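Local coordinates for protein endonuclease III (Geobacillus stearothermophilus, PDB 1ORN) that probably acts as a DNA glycosylase in base excision repair, and is caught here covalently joined to DNA as a trapped reaction intermediate, with an iron-sulfur cluster bound, at residues Y12-M17 with L152-W157; A39-A44 with P119-K124; R110-L115 with T125-V130. All blocks are in the same frame, centred on the assembly; numbering follows the deposited sequence.

Contact 1: Y12-M17 with L152-W157; sequences YCLDEM and LGFCRW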
loop_
_atom_site.group_PDB
_atom_site.type_symbol
_atom_site.label_atom_id
_atom_site.label_comp_id
_atom_site.label_asym_id
_atom_site.label_seq_id
_atom_site.Cartn_x
_atom_site.Cartn_y
_atom_site.Cartn_z
ATOM N N TYR C 12 -5.114 2.970 -21.542
ATOM C CA TYR C 12 -4.549 1.892 -22.346
ATOM C C TYR C 12 -3.509 1.149 -21.515
ATOM O O TYR C 12 -3.434 -0.082 -21.544
ATOM C CB TYR C 12 -3.886 2.475 -23.595
ATOM C CG TYR C 12 -3.209 1.453 -24.478
ATOM C CD1 TYR C 12 -3.914 0.794 -25.485
ATOM C CD2 TYR C 12 -1.864 1.140 -24.301
ATOM C CE1 TYR C 12 -3.289 -0.150 -26.296
ATOM C CE2 TYR C 12 -1.234 0.201 -25.102
ATOM C CZ TYR C 12 -1.949 -0.441 -26.096
ATOM O OH TYR C 12 -1.316 -1.372 -26.887
ATOM N N CYS C 13 -2.704 1.914 -20.780
ATOM C CA CYS C 13 -1.663 1.356 -19.926
ATOM C C CYS C 13 -2.263 0.497 -18.827
ATOM O O CYS C 13 -1.782 -0.598 -18.554
ATOM C CB CYS C 13 -0.839 2.478 -19.283
ATOM S SG CYS C 13 0.268 3.328 -20.418
ATOM N N LEU C 14 -3.314 1.008 -18.197
ATOM C CA LEU C 14 -3.983 0.289 -17.123
ATOM C C LEU C 14 -4.648 -0.981 -17.638
ATOM O O LEU C 14 -4.667 -1.998 -16.947
ATOM C CB LEU C 14 -5.019 1.193 -16.458
ATOM C CG LEU C 14 -4.408 2.416 -15.764
ATOM C CD1 LEU C 14 -5.516 3.290 -15.205
ATOM C CD2 LEU C 14 -3.461 1.957 -14.661
ATOM N N ASP C 15 -5.189 -0.919 -18.853
ATOM C CA ASP C 15 -5.842 -2.077 -19.457
ATOM C C ASP C 15 -4.826 -3.193 -19.690
ATOM O O ASP C 15 -5.144 -4.375 -19.550
ATOM C CB ASP C 15 -6.496 -1.678 -20.777
ATOM N N GLU C 16 -3.601 -2.814 -20.040
ATOM C CA GLU C 16 -2.546 -3.789 -20.298
ATOM C C GLU C 16 -2.062 -4.422 -18.995
ATOM O O GLU C 16 -1.827 -5.630 -18.934
ATOM C CB GLU C 16 -1.373 -3.116 -21.013
ATOM C CG GLU C 16 -0.390 -4.087 -21.657
ATOM C CD GLU C 16 -1.007 -4.877 -22.806
ATOM O OE1 GLU C 16 -1.528 -4.249 -23.754
ATOM O OE2 GLU C 16 -0.966 -6.126 -22.763
ATOM N N MET C 17 -1.906 -3.603 -17.956
ATOM C CA MET C 17 -1.460 -4.108 -16.660
ATOM C C MET C 17 -2.446 -5.158 -16.170
ATOM O O MET C 17 -2.068 -6.110 -15.489
ATOM C CB MET C 17 -1.385 -2.976 -15.631
ATOM C CG MET C 17 -0.389 -1.893 -15.964
ATOM S SD MET C 17 -0.297 -0.626 -14.667
ATOM C CE MET C 17 0.703 0.648 -15.513
ATOM N N LEU C 152 5.842 6.063 -16.535
ATOM C CA LEU C 152 4.944 5.990 -17.684
ATOM C C LEU C 152 4.456 7.352 -18.174
ATOM O O LEU C 152 4.055 7.498 -19.331
ATOM C CB LEU C 152 3.745 5.108 -17.335
ATOM C CG LEU C 152 3.467 3.834 -18.140
ATOM C CD1 LEU C 152 4.676 3.398 -18.967
ATOM C CD2 LEU C 152 3.046 2.754 -17.157
ATOM N N GLY C 153 4.484 8.351 -17.301
ATOM C CA GLY C 153 4.029 9.667 -17.704
ATOM C C GLY C 153 2.586 9.949 -17.341
ATOM O O GLY C 153 1.936 10.784 -17.963
ATOM N N PHE C 154 2.076 9.243 -16.337
ATOM C CA PHE C 154 0.709 9.446 -15.881
ATOM C C PHE C 154 0.628 10.841 -15.268
ATOM O O PHE C 154 -0.398 11.515 -15.347
ATOM C CB PHE C 154 0.346 8.412 -14.809
ATOM C CG PHE C 154 0.022 7.040 -15.346
ATOM C CD1 PHE C 154 0.394 6.658 -16.632
ATOM C CD2 PHE C 154 -0.638 6.112 -14.537
ATOM C CE1 PHE C 154 0.115 5.375 -17.105
ATOM C CE2 PHE C 154 -0.920 4.825 -15.001
ATOM C CZ PHE C 154 -0.542 4.456 -16.287
ATOM N N CYS C 155 1.729 11.253 -14.649
ATOM C CA CYS C 155 1.832 12.551 -13.992
ATOM C C CYS C 155 3.270 13.044 -14.130
ATOM O O CYS C 155 4.098 12.375 -14.746
ATOM C CB CYS C 155 1.485 12.408 -12.511
ATOM S SG CYS C 155 2.569 11.246 -11.652
ATOM N N ARG C 156 3.567 14.208 -13.558
ATOM C CA ARG C 156 4.920 14.764 -13.632
ATOM C C ARG C 156 5.811 14.192 -12.531
ATOM O O ARG C 156 5.331 13.845 -11.454
ATOM C CB ARG C 156 4.881 16.297 -13.524
ATOM C CG ARG C 156 4.162 16.990 -14.678
ATOM C CD ARG C 156 4.280 18.509 -14.576
ATOM N N TRP C 157 7.110 14.099 -12.804
ATOM C CA TRP C 157 8.053 13.552 -11.832
ATOM C C TRP C 157 8.089 14.267 -10.485
ATOM O O TRP C 157 8.454 13.668 -9.471
ATOM C CB TRP C 157 9.471 13.514 -12.418
ATOM C CG TRP C 157 9.736 12.280 -13.236
ATOM C CD1 TRP C 157 9.626 12.148 -14.593
ATOM C CD2 TRP C 157 10.097 10.989 -12.735
ATOM N NE1 TRP C 157 9.895 10.851 -14.965
ATOM C CE2 TRP C 157 10.187 10.119 -13.842
ATOM C CE3 TRP C 157 10.351 10.480 -11.451
ATOM C CZ2 TRP C 157 10.522 8.766 -13.707
ATOM C CZ3 TRP C 157 10.685 9.131 -11.319
ATOM C CH2 TRP C 157 10.766 8.294 -12.441
#
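C13, L14 and M17 on one side of helix 7-20 form a buried apolar contact with L152 and F154, where the chain leaves the end of helix 143-152 near the iron-sulfur cluster. No hydrogen bond crosses it; the F154 ring is the centre of the packing. C13 CB meets that ring at its edge, in the ring plane, 3.6 Å from F154 CZ. The C13 sulfur also lies at the rim, 5.2 Å from the F154 ring centroid, a sulfur-aromatic contact of the edge type. L14 CD2 comes to F154 CE2 at 3.8 Å. M17 is extended beyond CG, with chi3 at -169°; its CE reaches L152 CD2 tip to tip at 3.6 Å and also approaches F154 CZ (4.1 Å). An alanine in place of F154 would probably open a gap facing C13 and L14 and loosen M17 CE on that side. G153 adopts positive phi (96°), turning the backbone out of the helix between the two hydrophobic residues. L152 also touches the cluster, so one leucine adjoins both helix 7-20 and the iron-sulfur cluster. Around this core, L14 and M17 pack on helix 177-191, M17 also rests on V148 of helix 143-152, and F154 rests on L168 of helix 161-171.

Contact 2: A39-A44 with P119-K124; sequences AVVLSA and PGVGRK. With NA (sodium ion), chain E; nucleotides of chain B.
No flat side chain mediates the meeting of V41 with V121, so there is no ring face or edge to fill; branched methyls, a lysine chain and backbone groups do the work. V41 CG2 touches V121 CG2 at 4.0 Å, the two side chains crossing at about a right angle. Between the two backbones, water 1 donates to V41 O and to G120 O, the latter at 2.8 Å, and so bridges helix 33-43 to the loop at G120. The 119-124 segment is the hairpin of a helix-hairpin-helix motif together with the start of its second helix, and its backbone N-H groups face the DNA. G120 N donates to OP1 of DC10 of chain B at 2.9 Å, and G122 N to OP1 of DT9 of chain B, also at 2.9 Å. Both glycines suit their places: a side chain at G120 would press on the preceding carbonyl O, and one at G122 would collide with DT9 of chain B. The same DC10 oxygen binds the sodium ion, as does V121 O at 2.5 Å; M116 O, L118 O and two waters complete the site. K124 starts with CG anti to the backbone N, then bends at chi2 (-94°), and its chain runs beside the sugar of DG8 of chain B. At its end NZ lies 3.9 Å from S43 OG and 4.1 Å from V40 CG1. K124 NZ carries a covalent link to a modified group, consistent with the attacking lysine of this glycosylase family and with the trapped intermediate.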
loop_
_atom_site.group_PDB
_atom_site.type_symbol
_atom_site.label_atom_id
_atom_site.label_comp_id
_atom_site.label_asym_id
_atom_site.label_seq_id
_atom_site.Cartn_x
_atom_site.Cartn_y
_atom_site.Cartn_z
ATOM N N ALA C 39 -0.905 -5.058 10.159
ATOM C CA ALA C 39 -0.033 -5.491 9.077
ATOM C C ALA C 39 0.377 -4.362 8.124
ATOM O O ALA C 39 1.542 -4.264 7.736
ATOM C CB ALA C 39 -0.701 -6.624 8.292
ATOM N N VAL C 40 -0.572 -3.503 7.764
ATOM C CA VAL C 40 -0.278 -2.411 6.847
ATOM C C VAL C 40 0.617 -1.373 7.522
ATOM O O VAL C 40 1.502 -0.814 6.884
ATOM C CB VAL C 40 -1.577 -1.757 6.327
ATOM C CG1 VAL C 40 -1.253 -0.607 5.372
ATOM C CG2 VAL C 40 -2.401 -2.805 5.579
ATOM N N VAL C 41 0.400 -1.139 8.810
ATOM C CA VAL C 41 1.240 -0.179 9.537
ATOM C C VAL C 41 2.684 -0.692 9.517
ATOM O O VAL C 41 3.627 0.072 9.285
ATOM C CB VAL C 41 0.776 -0.014 11.007
ATOM C CG1 VAL C 41 1.855 0.702 11.835
ATOM C CG2 VAL C 41 -0.515 0.808 11.043
ATOM N N LEU C 42 2.846 -1.991 9.744
ATOM C CA LEU C 42 4.174 -2.606 9.745
ATOM C C LEU C 42 4.790 -2.613 8.340
ATOM O O LEU C 42 6.017 -2.579 8.190
ATOM C CB LEU C 42 4.094 -4.050 10.276
ATOM C CG LEU C 42 3.729 -4.270 11.751
ATOM C CD1 LEU C 42 3.678 -5.765 12.045
ATOM C CD2 LEU C 42 4.766 -3.591 12.650
ATOM N N SER C 43 3.928 -2.652 7.324
ATOM C CA SER C 43 4.326 -2.692 5.917
ATOM C C SER C 43 5.071 -1.468 5.384
ATOM O O SER C 43 5.744 -1.549 4.355
ATOM C CB SER C 43 3.080 -2.939 5.049
ATOM O OG SER C 43 3.388 -2.932 3.668
ATOM N N ALA C 44 4.950 -0.333 6.065
ATOM C CA ALA C 44 5.621 0.876 5.595
ATOM C C ALA C 44 7.137 0.682 5.515
ATOM O O ALA C 44 7.782 0.394 6.517
ATOM C CB ALA C 44 5.294 2.052 6.517
ATOM N N PRO C 119 -1.988 7.049 15.238
ATOM C CA PRO C 119 -0.540 7.236 15.085
ATOM C C PRO C 119 0.053 6.118 14.221
ATOM O O PRO C 119 -0.239 4.944 14.450
ATOM C CB PRO C 119 -0.023 7.172 16.526
ATOM C CG PRO C 119 -1.249 7.509 17.368
ATOM C CD PRO C 119 -2.340 6.782 16.643
ATOM N N GLY C 120 0.872 6.486 13.236
ATOM C CA GLY C 120 1.478 5.497 12.360
ATOM C C GLY C 120 0.679 5.266 11.088
ATOM O O GLY C 120 1.128 4.576 10.172
ATOM N N VAL C 121 -0.519 5.841 11.038
ATOM C CA VAL C 121 -1.393 5.705 9.881
ATOM C C VAL C 121 -1.505 6.995 9.068
ATOM O O VAL C 121 -2.045 7.998 9.541
ATOM C CB VAL C 121 -2.833 5.300 10.302
ATOM C CG1 VAL C 121 -3.715 5.112 9.066
ATOM C CG2 VAL C 121 -2.803 4.033 11.157
ATOM N N GLY C 122 -1.003 6.958 7.839
ATOM C CA GLY C 122 -1.103 8.106 6.959
ATOM C C GLY C 122 -2.134 7.810 5.878
ATOM O O GLY C 122 -2.886 6.835 5.969
ATOM N N ARG C 123 -2.157 8.616 4.826
ATOM C CA ARG C 123 -3.139 8.394 3.778
ATOM C C ARG C 123 -2.992 7.038 3.068
ATOM O O ARG C 123 -3.989 6.383 2.779
ATOM C CB ARG C 123 -3.105 9.547 2.767
ATOM C CG ARG C 123 -4.229 9.468 1.742
ATOM C CD ARG C 123 -4.611 10.839 1.193
ATOM N NE ARG C 123 -5.628 10.710 0.157
ATOM C CZ ARG C 123 -6.554 11.626 -0.108
ATOM N NH1 ARG C 123 -6.607 12.757 0.590
ATOM N NH2 ARG C 123 -7.428 11.411 -1.078
ATOM N N LYS C 124 -1.763 6.605 2.794
ATOM C CA LYS C 124 -1.577 5.318 2.124
ATOM C C LYS C 124 -2.142 4.176 2.968
ATOM O O LYS C 124 -2.888 3.331 2.469
ATOM C CB LYS C 124 -0.084 5.081 1.838
ATOM C CG LYS C 124 0.269 3.720 1.218
ATOM C CD LYS C 124 0.656 2.685 2.277
ATOM C CE LYS C 124 1.136 1.373 1.622
ATOM N NZ LYS C 124 1.551 0.294 2.583
HETATM NA NA NA E . -1.978 9.315 11.627
ATOM P P DT B 9 1.494 6.337 5.144
ATOM O OP1 DT B 9 0.293 5.610 5.610
ATOM O OP2 DT B 9 1.374 7.402 4.117
ATOM O "O5'" DT B 9 2.225 6.945 6.412
ATOM C "C5'" DT B 9 2.540 6.097 7.504
ATOM C "C4'" DT B 9 3.238 6.874 8.592
ATOM O "O4'" DT B 9 4.605 7.151 8.201
ATOM C "C3'" DT B 9 2.588 8.217 8.929
ATOM O "O3'" DT B 9 2.208 8.221 10.306
ATOM C "C2'" DT B 9 3.667 9.251 8.618
ATOM C "C1'" DT B 9 4.967 8.451 8.658
ATOM N N1 DT B 9 6.045 8.961 7.775
ATOM C C2 DT B 9 7.328 9.090 8.295
ATOM O O2 DT B 9 7.608 8.824 9.448
ATOM N N3 DT B 9 8.265 9.555 7.405
ATOM C C4 DT B 9 8.058 9.906 6.082
ATOM O O4 DT B 9 8.999 10.307 5.397
ATOM C C5 DT B 9 6.693 9.760 5.613
ATOM C C7 DT B 9 6.367 10.134 4.203
ATOM C C6 DT B 9 5.776 9.296 6.471
ATOM P P DC B 10 1.529 9.533 10.950
ATOM O OP1 DC B 10 0.552 9.069 11.966
ATOM O OP2 DC B 10 1.106 10.492 9.899
ATOM O "O5'" DC B 10 2.756 10.163 11.739
ATOM C "C5'" DC B 10 3.599 9.317 12.511
ATOM C "C4'" DC B 10 4.787 10.090 13.025
ATOM O "O4'" DC B 10 5.757 10.297 11.965
ATOM C "C3'" DC B 10 4.398 11.473 13.543
ATOM O "O3'" DC B 10 4.931 11.707 14.838
ATOM C "C2'" DC B 10 4.996 12.435 12.534
ATOM C "C1'" DC B 10 6.167 11.660 11.958
ATOM N N1 DC B 10 6.473 12.048 10.569
ATOM C C2 DC B 10 7.807 12.250 10.194
ATOM O O2 DC B 10 8.703 12.060 11.032
ATOM N N3 DC B 10 8.087 12.647 8.931
ATOM C C4 DC B 10 7.096 12.835 8.057
ATOM N N4 DC B 10 7.416 13.226 6.823
ATOM C C5 DC B 10 5.731 12.626 8.408
ATOM C C6 DC B 10 5.468 12.234 9.660
ATOM P P DG B 8 6.014 1.816 0.885
ATOM O OP1 DG B 8 6.190 2.796 -0.213
ATOM O OP2 DG B 8 7.175 0.978 1.314
ATOM O "O5'" DG B 8 5.479 2.575 2.176
ATOM C "C5'" DG B 8 4.590 3.686 2.063
ATOM C "C4'" DG B 8 4.284 4.215 3.443
ATOM O "O4'" DG B 8 5.518 4.553 4.116
ATOM C "C3'" DG B 8 3.390 5.447 3.546
ATOM O "O3'" DG B 8 2.552 5.224 4.680
ATOM C "C2'" DG B 8 4.381 6.584 3.767
ATOM C "C1'" DG B 8 5.510 5.912 4.535
ATOM N N9 DG B 8 6.844 6.445 4.275
ATOM C C8 DG B 8 7.336 6.926 3.086
ATOM N N7 DG B 8 8.595 7.273 3.156
ATOM C C5 DG B 8 8.951 7.016 4.473
ATOM C C6 DG B 8 10.200 7.182 5.144
ATOM O O6 DG B 8 11.277 7.572 4.684
ATOM N N1 DG B 8 10.112 6.821 6.485
ATOM C C2 DG B 8 8.976 6.351 7.102
ATOM N N2 DG B 8 9.088 6.063 8.407
ATOM N N3 DG B 8 7.814 6.175 6.483
ATOM C C4 DG B 8 7.875 6.526 5.182
HETATM O O HOH W 1 3.509 3.183 9.727
HETATM O O HOH W 2 -2.105 10.639 13.541
HETATM O O HOH W 3 -1.282 11.428 10.334
#

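Contact 3: R110-L115 with T125-V130; sequences RDRDEL and TANVVV. With nucleotides of chain B.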
loop_
_atom_site.group_PDB
_atom_site.type_symbol
_atom_site.label_atom_id
_atom_site.label_comp_id
_atom_site.label_asym_id
_atom_site.label_seq_id
_atom_site.Cartn_x
_atom_site.Cartn_y
_atom_site.Cartn_z
ATOM N N ARG C 110 -14.249 2.554 9.976
ATOM C CA ARG C 110 -14.346 2.346 8.537
ATOM C C ARG C 110 -14.140 3.614 7.719
ATOM O O ARG C 110 -14.144 3.577 6.489
ATOM C CB ARG C 110 -15.701 1.713 8.202
ATOM C CG ARG C 110 -15.912 0.381 8.907
ATOM C CD ARG C 110 -17.147 -0.367 8.417
ATOM N NE ARG C 110 -17.230 -1.692 9.030
ATOM C CZ ARG C 110 -18.136 -2.612 8.714
ATOM N NH1 ARG C 110 -19.050 -2.361 7.787
ATOM N NH2 ARG C 110 -18.124 -3.790 9.325
ATOM N N ASP C 111 -13.950 4.733 8.407
ATOM C CA ASP C 111 -13.737 6.010 7.735
ATOM C C ASP C 111 -12.245 6.272 7.525
ATOM O O ASP C 111 -11.450 6.152 8.453
ATOM C CB ASP C 111 -14.342 7.140 8.561
ATOM C CG ASP C 111 -14.116 8.491 7.937
ATOM O OD1 ASP C 111 -14.708 8.756 6.871
ATOM O OD2 ASP C 111 -13.338 9.285 8.507
ATOM N N ARG C 112 -11.879 6.650 6.305
ATOM C CA ARG C 112 -10.487 6.914 5.951
ATOM C C ARG C 112 -9.877 8.053 6.787
ATOM O O ARG C 112 -8.789 7.911 7.349
ATOM C CB ARG C 112 -10.417 7.224 4.450
ATOM C CG ARG C 112 -9.064 6.988 3.798
ATOM C CD ARG C 112 -8.120 8.126 4.092
ATOM N NE ARG C 112 -8.694 9.404 3.686
ATOM C CZ ARG C 112 -8.948 9.756 2.428
ATOM N NH1 ARG C 112 -8.678 8.926 1.429
ATOM N NH2 ARG C 112 -9.482 10.944 2.170
ATOM N N ASP C 113 -10.580 9.175 6.886
ATOM C CA ASP C 113 -10.072 10.297 7.667
ATOM C C ASP C 113 -9.979 9.979 9.152
ATOM O O ASP C 113 -9.125 10.527 9.850
ATOM C CB ASP C 113 -10.937 11.540 7.441
ATOM C CG ASP C 113 -10.638 12.220 6.117
ATOM O OD1 ASP C 113 -9.958 11.599 5.269
ATOM O OD2 ASP C 113 -11.083 13.372 5.920
ATOM N N GLU C 114 -10.847 9.104 9.648
ATOM C CA GLU C 114 -10.778 8.736 11.056
ATOM C C GLU C 114 -9.560 7.835 11.263
ATOM O O GLU C 114 -8.864 7.947 12.266
ATOM C CB GLU C 114 -12.042 8.003 11.510
ATOM C CG GLU C 114 -13.285 8.891 11.630
ATOM C CD GLU C 114 -13.049 10.129 12.489
ATOM O OE1 GLU C 114 -12.488 10.007 13.600
ATOM O OE2 GLU C 114 -13.436 11.233 12.052
ATOM N N LEU C 115 -9.298 6.946 10.309
ATOM C CA LEU C 115 -8.144 6.059 10.430
ATOM C C LEU C 115 -6.850 6.870 10.490
ATOM O O LEU C 115 -5.923 6.515 11.210
ATOM C CB LEU C 115 -8.075 5.086 9.248
ATOM C CG LEU C 115 -9.090 3.940 9.252
ATOM C CD1 LEU C 115 -9.115 3.268 7.888
ATOM C CD2 LEU C 115 -8.735 2.943 10.347
ATOM N N THR C 125 -1.782 4.152 4.244
ATOM C CA THR C 125 -2.235 3.099 5.142
ATOM C C THR C 125 -3.752 3.089 5.260
ATOM O O THR C 125 -4.386 2.034 5.146
ATOM C CB THR C 125 -1.581 3.259 6.520
ATOM O OG1 THR C 125 -0.160 3.101 6.375
ATOM C CG2 THR C 125 -2.095 2.217 7.509
ATOM N N ALA C 126 -4.340 4.263 5.467
ATOM C CA ALA C 126 -5.792 4.357 5.596
ATOM C C ALA C 126 -6.511 3.886 4.327
ATOM O O ALA C 126 -7.526 3.196 4.407
ATOM C CB ALA C 126 -6.202 5.792 5.937
ATOM N N ASN C 127 -5.997 4.259 3.161
ATOM C CA ASN C 127 -6.611 3.835 1.904
ATOM C C ASN C 127 -6.567 2.323 1.712
ATOM O O ASN C 127 -7.532 1.732 1.222
ATOM C CB ASN C 127 -5.952 4.526 0.710
ATOM C CG ASN C 127 -6.459 5.953 0.513
ATOM O OD1 ASN C 127 -7.434 6.364 1.140
ATOM N ND2 ASN C 127 -5.805 6.704 -0.364
ATOM N N VAL C 128 -5.453 1.693 2.068
ATOM C CA VAL C 128 -5.369 0.240 1.924
ATOM C C VAL C 128 -6.412 -0.418 2.810
ATOM O O VAL C 128 -7.138 -1.315 2.369
ATOM C CB VAL C 128 -3.980 -0.307 2.320
ATOM C CG1 VAL C 128 -4.026 -1.830 2.412
ATOM C CG2 VAL C 128 -2.949 0.127 1.301
ATOM N N VAL C 129 -6.497 0.029 4.057
ATOM C CA VAL C 129 -7.446 -0.546 4.992
ATOM C C VAL C 129 -8.909 -0.396 4.562
ATOM O O VAL C 129 -9.646 -1.387 4.541
ATOM C CB VAL C 129 -7.249 0.048 6.411
ATOM C CG1 VAL C 129 -8.332 -0.475 7.369
ATOM C CG2 VAL C 129 -5.870 -0.341 6.925
ATOM N N VAL C 130 -9.343 0.812 4.202
ATOM C CA VAL C 130 -10.745 0.965 3.815
ATOM C C VAL C 130 -11.080 0.195 2.544
ATOM O O VAL C 130 -12.196 -0.309 2.391
ATOM C CB VAL C 130 -11.147 2.455 3.632
ATOM C CG1 VAL C 130 -10.892 3.210 4.922
ATOM C CG2 VAL C 130 -10.394 3.082 2.471
ATOM P P DT B 9 1.494 6.337 5.144
ATOM O OP1 DT B 9 0.293 5.610 5.610
ATOM O OP2 DT B 9 1.374 7.402 4.117
ATOM O "O5'" DT B 9 2.225 6.945 6.412
ATOM C "C5'" DT B 9 2.540 6.097 7.504
ATOM C "C4'" DT B 9 3.238 6.874 8.592
ATOM O "O4'" DT B 9 4.605 7.151 8.201
ATOM C "C3'" DT B 9 2.588 8.217 8.929
ATOM O "O3'" DT B 9 2.208 8.221 10.306
ATOM C "C2'" DT B 9 3.667 9.251 8.618
ATOM C "C1'" DT B 9 4.967 8.451 8.658
ATOM N N1 DT B 9 6.045 8.961 7.775
ATOM C C2 DT B 9 7.328 9.090 8.295
ATOM O O2 DT B 9 7.608 8.824 9.448
ATOM N N3 DT B 9 8.265 9.555 7.405
ATOM C C4 DT B 9 8.058 9.906 6.082
ATOM O O4 DT B 9 8.999 10.307 5.397
ATOM C C5 DT B 9 6.693 9.760 5.613
ATOM C C7 DT B 9 6.367 10.134 4.203
ATOM C C6 DT B 9 5.776 9.296 6.471
#
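R112, which reaches across to N127, grips D113 OD1 with two nitrogens: NE at 3.0 Å and NH2 at 3.2 Å from that one oxygen, which lies within 8° of the guanidinium plane, forming a side-on salt bridge. The remaining NH1 donates to N127 OD1 at 2.9 Å, in the carbonyl plane and on a lone pair, with an N-H...O angle of 154°. The guanidinium and amide planes stand 51° apart, yet the acceptor still lies within the guanidinium plane. Fixed by acceptors on two edges, the guanidinium is unlikely to turn freely. The bend at chi2 brings R112 CD onto A126 CB at 3.5 Å, and a second bend at chi3 turns NE away from the extended course. N127 ND2 in turn donates to E165, whose carboxylate also pairs with R123.

These are the two helices of the helix-hairpin-helix motif, with the short helix 112-115 laid on helix 123-134. Its start is capped by D111, whose OD2 accepts from E114 N at 2.7 Å. Under the polar cluster the interface is apolar. The L115 and V130 side chains slide past each other in opposite directions, L115 CD1 a tight 3.5 Å from V130 CG1; L115 CD1 also reaches V129 CG1. With CG1 anti to the carbonyl carbon, V130 turns that methyl toward L115 and R110 O. The small A126 is consistent with the close approach here, the CA atoms of R112 and A126 being 5.4 Å apart. Beyond the interface, T125 faces the DNA: its N and OG1 both donate to OP1 of DT9 of chain B, OG1 at 2.7 Å. L115 meanwhile rests on V108 and P109, and V129 on L37 of helix 33-43.

In the fold
All three contacts are mostly buried, but their chemistry follows their place. Contact 1 is purely apolar, beside the iron-sulfur cluster, with its centre about 25 Å from each of the others. Contacts 2 and 3 have centres about 10 Å apart and share helix 123-134, one joining its first turn and the preceding hairpin to helix 33-43, the other laying helix 112-115 against it. They touch through V40 and T125 and through V121 and L115, while R112 and R123 bring like charges close, probably eased by D113 and E165. Contact 2 is polar where it meets phosphate and sodium; contact 3 has an apolar core under a partly exposed salt bridge. G122 and T125 donate to the same oxygen, OP1 of DT9 of chain B.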